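Local coordinates for hypothetical protein (PDB 4OO3) that is a putative oxidoreductase that probably binds a nicotinamide cofactor in its Rossmann-fold domain, its substrate and reaction still unassigned, at residues Q160-T165 against S367-G372; A168-Q173 against A326-R331; A374-G379 against Q384-A389. All coordinates share one frame; numbering follows the deposited sequence.

Interaction 1. Residues Q160-T165 against S367-G372; sequences QRELST and SAEYPG
Glu162 meets the Tyr370 ring with its methylene rather than its carboxylate: CG lies at the edge of the ring, in its plane, 3.8 Å from Tyr370 CE1. The same carbon is 4.1 Å from Tyr370 OH, so the touch falls at the phenol end of the ring. Tyr370 reaches this position because its CG is anti to its own carbonyl carbon (chi1 -53°), which sends the ring from the end of helix 352-369 toward helix 155-164, where it also packs on Ile155, Met158 and Leu159. It is the first residue beyond that helix to leave helical geometry. Beyond CG the Glu162 chain bends at chi2, so that the carboxylate turns away from the ring; the two planes stand 55° apart. This turn takes Glu162 OE2 to 4.2 Å from Glu369 OE1. The two glutamate chains cross at about a right angle, yet their carboxylate planes are only 17° from parallel. Glu162 OE1 forms a salt bridge with Lys365, one turn before Glu369 on the facing helix. On its own side, the backbone carbonyl of Glu162 receives both N and OG1 of Thr165 from one face of its plane. No hydrogen bond links the two segments directly. The chemistry is therefore mixed: a hydrocarbon-to-ring-edge touch beside two like charges, where Lys365, salt-bridged to Glu162, probably offsets part of the repulsion between the two carboxylates at this surface.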
loop_
_atom_site.group_PDB
_atom_site.type_symbol
_atom_site.label_atom_id
_atom_site.label_comp_id
_atom_site.label_asym_id
_atom_site.label_seq_id
_atom_site.Cartn_x
_atom_site.Cartn_y
_atom_site.Cartn_z
ATOM N N GLN A 160 -6.223 10.072 -12.619
ATOM C CA GLN A 160 -6.390 11.192 -11.708
ATOM C C GLN A 160 -5.118 12.044 -11.722
ATOM O O GLN A 160 -5.177 13.258 -11.918
ATOM C CB GLN A 160 -6.684 10.681 -10.300
ATOM C CG GLN A 160 -7.804 11.414 -9.595
ATOM C CD GLN A 160 -7.956 10.984 -8.155
ATOM O OE1 GLN A 160 -7.235 10.115 -7.674
ATOM N NE2 GLN A 160 -8.891 11.598 -7.456
ATOM N N ARG A 161 -3.971 11.397 -11.533
ATOM C CA ARG A 161 -2.665 12.060 -11.633
ATOM C C ARG A 161 -2.510 12.805 -12.960
ATOM O O ARG A 161 -2.091 13.965 -12.973
ATOM C CB ARG A 161 -1.538 11.029 -11.472
ATOM C CG ARG A 161 -0.108 11.554 -11.599
ATOM C CD ARG A 161 0.858 10.462 -11.161
ATOM N NE ARG A 161 2.215 10.597 -11.695
ATOM C CZ ARG A 161 3.324 10.799 -10.975
ATOM N NH1 ARG A 161 3.293 10.923 -9.653
ATOM N NH2 ARG A 161 4.492 10.885 -11.590
ATOM N N GLU A 162 -2.849 12.138 -14.063
ATOM C CA GLU A 162 -2.704 12.729 -15.398
ATOM C C GLU A 162 -3.571 13.957 -15.580
ATOM O O GLU A 162 -3.083 14.999 -16.016
ATOM C CB GLU A 162 -3.011 11.716 -16.506
ATOM C CG GLU A 162 -1.786 11.340 -17.329
ATOM C CD GLU A 162 -1.350 12.442 -18.276
ATOM O OE1 GLU A 162 -2.220 13.068 -18.920
ATOM O OE2 GLU A 162 -0.133 12.679 -18.386
ATOM N N LEU A 163 -4.851 13.827 -15.231
ATOM C CA LEU A 163 -5.811 14.912 -15.391
ATOM C C LEU A 163 -5.484 16.122 -14.515
ATOM O O LEU A 163 -5.703 17.263 -14.929
ATOM C CB LEU A 163 -7.228 14.417 -15.100
ATOM C CG LEU A 163 -7.825 13.428 -16.109
ATOM C CD1 LEU A 163 -9.222 13.029 -15.662
ATOM C CD2 LEU A 163 -7.871 14.011 -17.510
ATOM N N SER A 164 -4.959 15.871 -13.317
ATOM C CA SER A 164 -4.624 16.936 -12.375
ATOM C C SER A 164 -3.468 17.808 -12.855
ATOM O O SER A 164 -3.345 18.957 -12.433
ATOM C CB SER A 164 -4.281 16.353 -11.007
ATOM O OG SER A 164 -3.005 15.724 -11.006
ATOM N N THR A 165 -2.620 17.254 -13.724
ATOM C CA THR A 165 -1.508 17.995 -14.327
ATOM C C THR A 165 -1.888 18.770 -15.596
ATOM O O THR A 165 -1.028 19.408 -16.197
ATOM C CB THR A 165 -0.342 17.059 -14.691
ATOM O OG1 THR A 165 -0.807 16.055 -15.597
ATOM C CG2 THR A 165 0.233 16.395 -13.449
ATOM N N SER A 367 -6.055 10.401 -24.411
ATOM C CA SER A 367 -6.298 9.209 -25.232
ATOM C C SER A 367 -5.013 8.659 -25.831
ATOM O O SER A 367 -4.879 7.452 -26.007
ATOM C CB SER A 367 -7.266 9.532 -26.374
ATOM O OG SER A 367 -8.486 10.036 -25.872
ATOM N N ALA A 368 -4.085 9.553 -26.162
ATOM C CA ALA A 368 -2.761 9.147 -26.623
ATOM C C ALA A 368 -2.066 8.322 -25.543
ATOM O O ALA A 368 -1.557 7.239 -25.820
ATOM C CB ALA A 368 -1.921 10.365 -26.989
ATOM N N GLU A 369 -2.071 8.833 -24.315
ATOM C CA GLU A 369 -1.462 8.145 -23.176
ATOM C C GLU A 369 -2.181 6.824 -22.885
ATOM O O GLU A 369 -1.542 5.799 -22.688
ATOM C CB GLU A 369 -1.519 9.010 -21.908
ATOM C CG GLU A 369 -0.938 10.415 -22.007
ATOM C CD GLU A 369 0.572 10.426 -22.068
ATOM O OE1 GLU A 369 1.208 9.854 -21.154
ATOM O OE2 GLU A 369 1.112 11.020 -23.026
ATOM N N TYR A 370 -3.514 6.861 -22.859
ATOM C CA TYR A 370 -4.328 5.696 -22.500
ATOM C C TYR A 370 -5.398 5.450 -23.554
ATOM O O TYR A 370 -6.536 5.891 -23.402
ATOM C CB TYR A 370 -4.991 5.901 -21.128
ATOM C CG TYR A 370 -4.026 6.264 -20.027
ATOM C CD1 TYR A 370 -3.703 7.592 -19.775
ATOM C CD2 TYR A 370 -3.433 5.282 -19.236
ATOM C CE1 TYR A 370 -2.818 7.941 -18.768
ATOM C CE2 TYR A 370 -2.544 5.618 -18.225
ATOM C CZ TYR A 370 -2.240 6.952 -17.995
ATOM O OH TYR A 370 -1.361 7.296 -16.998
ATOM N N PRO A 371 -5.036 4.750 -24.639
ATOM C CA PRO A 371 -5.961 4.469 -25.738
ATOM C C PRO A 371 -7.294 3.905 -25.262
ATOM O O PRO A 371 -7.335 3.153 -24.292
ATOM C CB PRO A 371 -5.215 3.426 -26.557
ATOM C CG PRO A 371 -3.777 3.705 -26.310
ATOM C CD PRO A 371 -3.674 4.261 -24.923
ATOM N N GLY A 372 -8.372 4.284 -25.937
ATOM C CA GLY A 372 -9.716 3.835 -25.579
ATOM C C GLY A 372 -10.407 4.717 -24.551
ATOM O O GLY A 372 -11.634 4.740 -24.476
#

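Interaction 2. Residues A168-Q173 against A326-R331; sequences AVYGEQ and ADLVIR
The carbonyl of Tyr170, just before Gly171 leaves the short, weakly bonded helical turn with positive phi, faces the first amide of strand 326-331, and the CA atoms of Tyr170 and Ala326 are 5.0 Å apart. The bond is weak: Ala326 N reaches Tyr170 O over 3.4 Å with an N-H...O angle of 143°. Beside it, Ala326 CB sits against Val169 O at 3.5 Å, and that same oxygen accepts a hydrogen bond from the hydroxyl of Tyr355. The main side-chain touch comes from Tyr170. Its CG is anti to the backbone N (chi1 -167°), which swings the ring across the beginning of the strand, steeply to its direction. One side of the ring, CD1 and CE1, lies obliquely against Ala326 O, with Tyr170 CE1 at 3.4 Å from that oxygen. Leu328, two residues on, brings its branch to the same ring atoms: CD1 of Leu328 is 3.8 Å from CD1 of Tyr170. The phenol end is held within its own segment, since Tyr170 OH donates to Gln173 OE1 at 2.7 Å from 38° above the amide plane, tying the ring's far end to the chain that follows. Further backbone bonds join Tyr170 to Lys325 and Glu172 to Ser324, so the chain here is fastened to the turn between strands 316-322 and 326-332. Helices laid on a largely antiparallel mixed sheet are consistent with the C-terminal domain of Gfo/Idh/MocA-type oxidoreductases; here buried Tyr170 packs against Ser164 of helix 155-164 and against strands 316-322 and 326-332.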
loop_
_atom_site.group_PDB
_atom_site.type_symbol
_atom_site.label_atom_id
_atom_site.label_comp_id
_atom_site.label_asym_id
_atom_site.label_seq_id
_atom_site.Cartn_x
_atom_site.Cartn_y
_atom_site.Cartn_z
ATOM N N ALA A 168 -5.990 23.072 -18.212
ATOM C CA ALA A 168 -7.258 23.246 -18.912
ATOM C C ALA A 168 -8.376 22.424 -18.273
ATOM O O ALA A 168 -9.536 22.839 -18.264
ATOM C CB ALA A 168 -7.099 22.873 -20.377
ATOM N N VAL A 169 -8.020 21.263 -17.736
ATOM C CA VAL A 169 -8.990 20.377 -17.091
ATOM C C VAL A 169 -9.176 20.701 -15.601
ATOM O O VAL A 169 -10.292 20.939 -15.153
ATOM C CB VAL A 169 -8.555 18.903 -17.248
ATOM C CG1 VAL A 169 -9.551 17.970 -16.585
ATOM C CG2 VAL A 169 -8.396 18.557 -18.721
ATOM N N TYR A 170 -8.075 20.717 -14.849
ATOM C CA TYR A 170 -8.106 20.778 -13.375
ATOM C C TYR A 170 -8.002 22.195 -12.811
ATOM O O TYR A 170 -8.597 22.514 -11.770
ATOM C CB TYR A 170 -6.939 19.959 -12.826
ATOM C CG TYR A 170 -6.967 19.653 -11.338
ATOM C CD1 TYR A 170 -8.059 19.027 -10.756
ATOM C CD2 TYR A 170 -5.867 19.924 -10.533
ATOM C CE1 TYR A 170 -8.073 18.716 -9.407
ATOM C CE2 TYR A 170 -5.866 19.609 -9.187
ATOM C CZ TYR A 170 -6.976 19.008 -8.627
ATOM O OH TYR A 170 -6.985 18.694 -7.291
ATOM N N GLY A 171 -7.235 23.035 -13.500
ATOM C CA GLY A 171 -6.879 24.342 -12.990
ATOM C C GLY A 171 -5.695 24.190 -12.066
ATOM O O GLY A 171 -4.841 23.337 -12.279
ATOM N N GLU A 172 -5.650 25.019 -11.033
ATOM C CA GLU A 172 -4.582 24.989 -10.045
ATOM C C GLU A 172 -5.069 24.127 -8.889
ATOM O O GLU A 172 -6.277 23.993 -8.685
ATOM C CB GLU A 172 -4.300 26.418 -9.579
ATOM C CG GLU A 172 -2.993 26.639 -8.837
ATOM C CD GLU A 172 -2.884 28.059 -8.290
ATOM O OE1 GLU A 172 -3.083 29.025 -9.063
ATOM O OE2 GLU A 172 -2.605 28.217 -7.084
ATOM N N GLN A 173 -4.141 23.538 -8.139
ATOM C CA GLN A 173 -4.499 22.755 -6.955
ATOM C C GLN A 173 -4.927 23.696 -5.823
ATOM O O GLN A 173 -4.159 24.563 -5.398
ATOM C CB GLN A 173 -3.321 21.877 -6.500
ATOM C CG GLN A 173 -3.525 21.152 -5.169
ATOM C CD GLN A 173 -4.660 20.147 -5.207
ATOM O OE1 GLN A 173 -4.654 19.237 -6.030
ATOM N NE2 GLN A 173 -5.639 20.300 -4.307
ATOM N N ALA A 326 -11.939 22.291 -11.507
ATOM C CA ALA A 326 -12.725 21.070 -11.375
ATOM C C ALA A 326 -12.280 20.179 -10.232
ATOM O O ALA A 326 -11.105 20.170 -9.862
ATOM C CB ALA A 326 -12.676 20.288 -12.680
ATOM N N ASP A 327 -13.247 19.436 -9.691
ATOM C CA ASP A 327 -13.002 18.333 -8.768
ATOM C C ASP A 327 -12.851 17.033 -9.556
ATOM O O ASP A 327 -13.678 16.722 -10.418
ATOM C CB ASP A 327 -14.170 18.168 -7.787
ATOM C CG ASP A 327 -14.365 19.373 -6.884
ATOM O OD1 ASP A 327 -13.413 20.155 -6.699
ATOM O OD2 ASP A 327 -15.486 19.541 -6.354
ATOM N N LEU A 328 -11.794 16.282 -9.258
ATOM C CA LEU A 328 -11.633 14.919 -9.772
ATOM C C LEU A 328 -12.080 13.949 -8.683
ATOM O O LEU A 328 -11.560 13.980 -7.571
ATOM C CB LEU A 328 -10.180 14.647 -10.149
ATOM C CG LEU A 328 -9.576 15.616 -11.157
ATOM C CD1 LEU A 328 -8.094 15.320 -11.327
ATOM C CD2 LEU A 328 -10.312 15.537 -12.484
ATOM N N VAL A 329 -13.030 13.085 -9.015
ATOM C CA VAL A 329 -13.756 12.306 -8.012
ATOM C C VAL A 329 -13.726 10.826 -8.361
ATOM O O VAL A 329 -14.046 10.446 -9.486
ATOM C CB VAL A 329 -15.232 12.776 -7.919
ATOM C CG1 VAL A 329 -16.050 11.881 -6.985
ATOM C CG2 VAL A 329 -15.294 14.226 -7.466
ATOM N N ILE A 330 -13.335 10.004 -7.391
ATOM C CA ILE A 330 -13.459 8.560 -7.500
ATOM C C ILE A 330 -14.667 8.132 -6.686
ATOM O O ILE A 330 -14.816 8.540 -5.535
ATOM C CB ILE A 330 -12.252 7.811 -6.917
ATOM C CG1 ILE A 330 -10.944 8.255 -7.577
ATOM C CG2 ILE A 330 -12.439 6.308 -7.072
ATOM C CD1 ILE A 330 -10.813 7.846 -9.022
ATOM N N ARG A 331 -15.524 7.320 -7.296
ATOM C CA ARG A 331 -16.569 6.612 -6.575
ATOM C C ARG A 331 -16.352 5.123 -6.750
ATOM O O ARG A 331 -16.038 4.651 -7.849
ATOM C CB ARG A 331 -17.945 6.997 -7.086
ATOM C CG ARG A 331 -18.324 8.441 -6.798
ATOM C CD ARG A 331 -19.606 8.816 -7.519
ATOM N NE ARG A 331 -19.537 10.178 -8.031
ATOM C CZ ARG A 331 -19.706 11.273 -7.299
ATOM N NH1 ARG A 331 -19.963 11.189 -5.999
ATOM N NH2 ARG A 331 -19.614 12.463 -7.872
#

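Interaction 3. Residues A374-G379 against Q384-A389; sequences ALNKVG and QVEIPA
Four backbone hydrogen bonds in two reciprocal pairs join Ala374 to Glu386 and Asn376 to Gln384. The Asn376-Gln384 pair is the more even one: Asn376 N donates to Gln384 O at 2.9 Å with a nearly straight N-H...O angle of 163°, and Gln384 N returns to Asn376 O at 2.8 Å. In the other pair, Glu386 N lies 2.7 Å from Ala374 O, whereas Ala374 N reaches a lone pair of Glu386 O over a longer 3.2 Å. Leu375 and Val385 form the non-hydrogen-bonded pair between them, where Leu375 CA makes a bent CA-H...O contact with Gln384 O. These bonds define an antiparallel beta hairpin at the border of the mixed sheet, strand 374-379 being outermost. Near the turn, Val378 and Gly379 together face a single residue at the start of strand 382-386, a classic beta bulge. On the face that carries Leu375 and Val385, Leu375 CD2 crosses to Val385 CG2 at 3.6 Å. Leu375 also packs on Leu359 and Met363 of helix 352-369, and Val385 on Leu159 of helix 155-164, so this is the helix-covered side. On the other face, the extended Glu386 side chain, its CG anti to the backbone N (chi1 -164°), runs back over the neighbouring strand. Its OE1 comes within 4.0 Å of Ala374 CB and lies beside the end of the Asn376 side chain. Toward the turn, Val378 CG1 rests 4.0 Å from Gln384 CB, and the amide end of Gln384 makes a weak hydrogen bond to Glu341.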
loop_
_atom_site.group_PDB
_atom_site.type_symbol
_atom_site.label_atom_id
_atom_site.label_comp_id
_atom_site.label_asym_id
_atom_site.label_seq_id
_atom_site.Cartn_x
_atom_site.Cartn_y
_atom_site.Cartn_z
ATOM N N ALA A 374 -12.172 7.613 -22.965
ATOM C CA ALA A 374 -12.990 8.729 -23.435
ATOM C C ALA A 374 -13.832 9.296 -22.293
ATOM O O ALA A 374 -13.786 8.794 -21.165
ATOM C CB ALA A 374 -13.887 8.272 -24.573
ATOM N N LEU A 375 -14.596 10.346 -22.589
ATOM C CA LEU A 375 -15.456 10.994 -21.599
ATOM C C LEU A 375 -16.929 10.842 -21.949
ATOM O O LEU A 375 -17.303 10.875 -23.114
ATOM C CB LEU A 375 -15.130 12.481 -21.490
ATOM C CG LEU A 375 -13.874 12.883 -20.725
ATOM C CD1 LEU A 375 -13.785 14.401 -20.680
ATOM C CD2 LEU A 375 -13.860 12.313 -19.317
ATOM N N ASN A 376 -17.750 10.681 -20.914
ATOM C CA ASN A 376 -19.196 10.589 -21.045
ATOM C C ASN A 376 -19.818 11.636 -20.146
ATOM O O ASN A 376 -19.630 11.589 -18.934
ATOM C CB ASN A 376 -19.698 9.211 -20.594
ATOM C CG ASN A 376 -19.691 8.181 -21.707
ATOM O OD1 ASN A 376 -18.940 7.203 -21.660
ATOM N ND2 ASN A 376 -20.545 8.382 -22.706
ATOM N N LYS A 377 -20.548 12.579 -20.731
ATOM C CA LYS A 377 -21.310 13.539 -19.946
ATOM C C LYS A 377 -22.379 12.735 -19.217
ATOM O O LYS A 377 -23.074 11.937 -19.838
ATOM C CB LYS A 377 -21.937 14.601 -20.853
ATOM C CG LYS A 377 -22.406 15.859 -20.139
ATOM C CD LYS A 377 -22.954 16.866 -21.141
ATOM C CE LYS A 377 -23.717 18.003 -20.473
ATOM N NZ LYS A 377 -22.820 19.056 -19.922
ATOM N N VAL A 378 -22.469 12.902 -17.900
ATOM C CA VAL A 378 -23.448 12.160 -17.087
ATOM C C VAL A 378 -24.306 13.104 -16.249
ATOM O O VAL A 378 -24.969 12.676 -15.305
ATOM C CB VAL A 378 -22.764 11.117 -16.168
ATOM C CG1 VAL A 378 -22.161 9.988 -16.991
ATOM C CG2 VAL A 378 -21.703 11.768 -15.285
ATOM N N GLY A 379 -24.312 14.379 -16.629
ATOM C CA GLY A 379 -24.945 15.444 -15.852
ATOM C C GLY A 379 -24.209 16.723 -16.183
ATOM O O GLY A 379 -23.019 16.681 -16.488
ATOM N N GLN A 384 -18.034 11.398 -16.606
ATOM C CA GLN A 384 -17.362 10.168 -16.219
ATOM C C GLN A 384 -16.258 9.840 -17.221
ATOM O O GLN A 384 -16.455 9.971 -18.425
ATOM C CB GLN A 384 -18.345 9.003 -16.163
ATOM C CG GLN A 384 -17.676 7.682 -15.807
ATOM C CD GLN A 384 -18.648 6.625 -15.327
ATOM O OE1 GLN A 384 -19.837 6.888 -15.138
ATOM N NE2 GLN A 384 -18.141 5.415 -15.120
ATOM N N VAL A 385 -15.113 9.393 -16.714
ATOM C CA VAL A 385 -14.015 8.938 -17.559
ATOM C C VAL A 385 -14.214 7.468 -17.892
ATOM O O VAL A 385 -13.980 6.600 -17.066
ATOM C CB VAL A 385 -12.642 9.131 -16.883
ATOM C CG1 VAL A 385 -11.513 8.671 -17.805
ATOM C CG2 VAL A 385 -12.438 10.590 -16.492
ATOM N N GLU A 386 -14.650 7.203 -19.117
ATOM C CA GLU A 386 -14.869 5.849 -19.598
ATOM C C GLU A 386 -13.519 5.144 -19.751
ATOM O O GLU A 386 -12.663 5.598 -20.493
ATOM C CB GLU A 386 -15.601 5.908 -20.943
ATOM C CG GLU A 386 -16.241 4.607 -21.406
ATOM C CD GLU A 386 -16.826 4.708 -22.813
ATOM O OE1 GLU A 386 -16.856 5.819 -23.391
ATOM O OE2 GLU A 386 -17.257 3.668 -23.351
ATOM N N ILE A 387 -13.342 4.037 -19.040
ATOM C CA ILE A 387 -12.092 3.284 -19.043
ATOM C C ILE A 387 -12.339 1.877 -19.575
ATOM O O ILE A 387 -13.127 1.134 -18.992
ATOM C CB ILE A 387 -11.526 3.169 -17.617
ATOM C CG1 ILE A 387 -11.247 4.559 -17.039
ATOM C CG2 ILE A 387 -10.249 2.333 -17.605
ATOM C CD1 ILE A 387 -11.213 4.596 -15.527
ATOM N N PRO A 388 -11.672 1.501 -20.681
ATOM C CA PRO A 388 -11.758 0.131 -21.199
ATOM C C PRO A 388 -11.440 -0.953 -20.161
ATOM O O PRO A 388 -10.560 -0.771 -19.314
ATOM C CB PRO A 388 -10.707 0.116 -22.301
ATOM C CG PRO A 388 -10.684 1.516 -22.801
ATOM C CD PRO A 388 -10.951 2.391 -21.610
ATOM N N ALA A 389 -12.153 -2.075 -20.254
ATOM C CA ALA A 389 -12.009 -3.188 -19.318
ATOM C C ALA A 389 -10.590 -3.738 -19.251
ATOM O O ALA A 389 -10.195 -4.266 -18.217
ATOM C CB ALA A 389 -12.973 -4.309 -19.680
#

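How the interactions relate
All three contacts lie in the C-terminal domain, around helices 155-164 and 352-369 and the sheet they cover. Interactions 1 and 2, with centres about 13 Å apart, meet where helix 155-164 runs into helix 167-170: Ser164 O lies 3.3 Å from Tyr170 CD2, and Ser164 N 3.8 Å from Leu328 CD1. Interaction 3 follows interaction 1 directly in the chain, at a centre distance of about 12 Å; Gly372 C packs 3.7 Å from Pro388 CG, and Leu163 CD1 4.1 Å from Val385 CG2. Interactions 2 and 3 do not touch, their nearest atoms being about 7 Å apart, but strands 326-332 and 382-386 lie in one sheet, separated by strand 341-346.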